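Local coordinates for protein putative sugar isomerase (PDB 3LMZ) that is probably a sugar isomerase with a xylose isomerase-like TIM-barrel fold, its actual substrate not established, at residues K121-D126 against D155-M160. Residues are numbered along the deposited sequence; the frame is centred on the assembly and turned at random.
Sequences KVKEYD and DPRIGM
Asp155 meets Lys123 in a salt bridge through OD2, whose anti lone pair takes Lys123 NZ at 2.8 Å; the bend at chi4 (61°) swings NZ toward it, and Asp119 shares that ammonium. The carboxylate lies against Val122, with CG 3.7 Å from Val122 CG2. Arg157 then grips Asp155 side-on, NE to OD1 and NH2 to OD2, both bonds nearly straight, at 172° and 175°. Arg157 N also reaches Asp155 OD1 at 2.8 Å, closing an Asx turn, so each carboxylate oxygen has two donors. One face of the guanidinium is turned to the last turn of the helix: Val122 O sits 3.6 Å above its centre. Asp126 OD1 completes the salt-bridge network, meeting Arg157 NH1 at 2.9 Å in the guanidinium plane, though well out of its own carboxylate plane. A water links NH1 to Lys123 O. Ile158, opening strand 158-163, adds an apolar touch, CG1 to Val122 CG2 at 4.0 Å. The contact thus ties the C-terminal end of helix 115-125 to the turn entering a barrel strand. With two carboxylates at its edge and a carbonyl oxygen over one face, Arg157 probably keeps its positive charge, despite Lys123 NZ lying 4.9 Å from NH2.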
# COMPACT_ATOMS: atom_id res chain seq x y z
N LYS A 121 -29.37 28.01 2.12
CA LYS A 121 -29.31 27.11 0.97
C LYS A 121 -29.43 25.62 1.38
O LYS A 121 -30.14 24.88 0.69
CB LYS A 121 -28.03 27.38 0.15
CG LYS A 121 -28.12 28.70 -0.65
CD LYS A 121 -29.01 28.50 -1.90
CE LYS A 121 -29.38 29.76 -2.61
NZ LYS A 121 -30.09 29.42 -3.92
N VAL A 122 -28.89 25.24 2.54
CA VAL A 122 -29.09 23.87 2.95
C VAL A 122 -30.56 23.64 3.25
O VAL A 122 -31.04 22.53 2.98
CB VAL A 122 -28.19 23.34 4.15
CG1 VAL A 122 -26.70 23.40 3.82
CG2 VAL A 122 -28.43 24.08 5.43
N LYS A 123 -31.31 24.65 3.73
CA LYS A 123 -32.76 24.51 3.94
C LYS A 123 -33.52 24.37 2.62
O LYS A 123 -34.45 23.59 2.50
CB LYS A 123 -33.27 25.71 4.73
CG LYS A 123 -32.85 25.66 6.20
CD LYS A 123 -33.27 26.93 6.96
CE LYS A 123 -33.22 26.77 8.46
NZ LYS A 123 -31.84 26.45 9.05
N GLU A 124 -33.12 25.16 1.63
CA GLU A 124 -33.76 25.18 0.34
C GLU A 124 -33.59 23.86 -0.39
O GLU A 124 -34.52 23.34 -1.03
CB GLU A 124 -33.20 26.33 -0.50
CG GLU A 124 -33.75 26.37 -1.89
CD GLU A 124 -33.17 27.43 -2.79
OE1 GLU A 124 -32.23 28.14 -2.37
OE2 GLU A 124 -33.63 27.54 -3.96
N TYR A 125 -32.41 23.26 -0.32
CA TYR A 125 -32.04 22.09 -1.13
C TYR A 125 -32.06 20.76 -0.35
O TYR A 125 -32.06 19.69 -0.97
CB TYR A 125 -30.66 22.26 -1.76
CG TYR A 125 -30.63 23.16 -2.93
CD1 TYR A 125 -30.60 24.53 -2.75
CD2 TYR A 125 -30.64 22.66 -4.22
CE1 TYR A 125 -30.60 25.39 -3.83
CE2 TYR A 125 -30.62 23.50 -5.32
CZ TYR A 125 -30.61 24.87 -5.13
OH TYR A 125 -30.62 25.71 -6.22
N ASP A 126 -32.05 20.82 0.96
CA ASP A 126 -31.90 19.66 1.84
C ASP A 126 -30.62 18.88 1.49
O ASP A 126 -30.65 17.66 1.25
CB ASP A 126 -33.10 18.72 1.76
CG ASP A 126 -33.07 17.64 2.85
OD1 ASP A 126 -32.39 17.78 3.95
OD2 ASP A 126 -33.76 16.60 2.63
N ASP A 155 -27.79 25.50 11.09
CA ASP A 155 -28.54 24.33 10.69
C ASP A 155 -27.68 23.06 10.92
O ASP A 155 -26.47 23.06 10.65
CB ASP A 155 -28.85 24.45 9.20
CG ASP A 155 -29.87 23.45 8.73
OD1 ASP A 155 -29.49 22.26 8.61
OD2 ASP A 155 -31.05 23.85 8.52
N PRO A 156 -28.32 21.98 11.41
CA PRO A 156 -27.61 20.72 11.65
C PRO A 156 -26.92 20.12 10.43
O PRO A 156 -26.01 19.28 10.59
CB PRO A 156 -28.72 19.81 12.12
CG PRO A 156 -29.70 20.67 12.69
CD PRO A 156 -29.70 21.94 11.91
N ARG A 157 -27.34 20.50 9.20
CA ARG A 157 -26.74 20.01 7.98
C ARG A 157 -25.42 20.68 7.54
O ARG A 157 -24.84 20.29 6.55
CB ARG A 157 -27.78 20.05 6.87
CG ARG A 157 -28.93 19.06 7.03
CD ARG A 157 -30.10 19.39 6.14
NE ARG A 157 -30.75 20.63 6.57
CZ ARG A 157 -31.95 21.03 6.17
NH1 ARG A 157 -32.69 20.31 5.33
NH2 ARG A 157 -32.47 22.17 6.66
N ILE A 158 -24.97 21.68 8.31
CA ILE A 158 -23.71 22.33 8.09
C ILE A 158 -22.68 21.80 9.09
O ILE A 158 -22.89 21.78 10.28
CB ILE A 158 -23.79 23.84 8.24
CG1 ILE A 158 -24.88 24.43 7.34
CG2 ILE A 158 -22.44 24.41 7.90
CD1 ILE A 158 -25.16 25.95 7.56
N GLY A 159 -21.57 21.29 8.57
CA GLY A 159 -20.49 20.79 9.41
C GLY A 159 -19.14 20.92 8.73
O GLY A 159 -18.88 21.86 8.00
N MSE A 160 -18.34 19.90 8.95
CA MSE A 160 -16.94 19.86 8.52
C MSE A 160 -16.61 18.64 7.68
O MSE A 160 -17.23 17.57 7.80
CB MSE A 160 -15.96 19.91 9.72
CG MSE A 160 -15.90 18.64 10.58
SE MSE A 160 -14.80 18.93 12.12
CE MSE A 160 -16.04 20.02 13.09
O HOH W 1 -35.06 21.37 3.93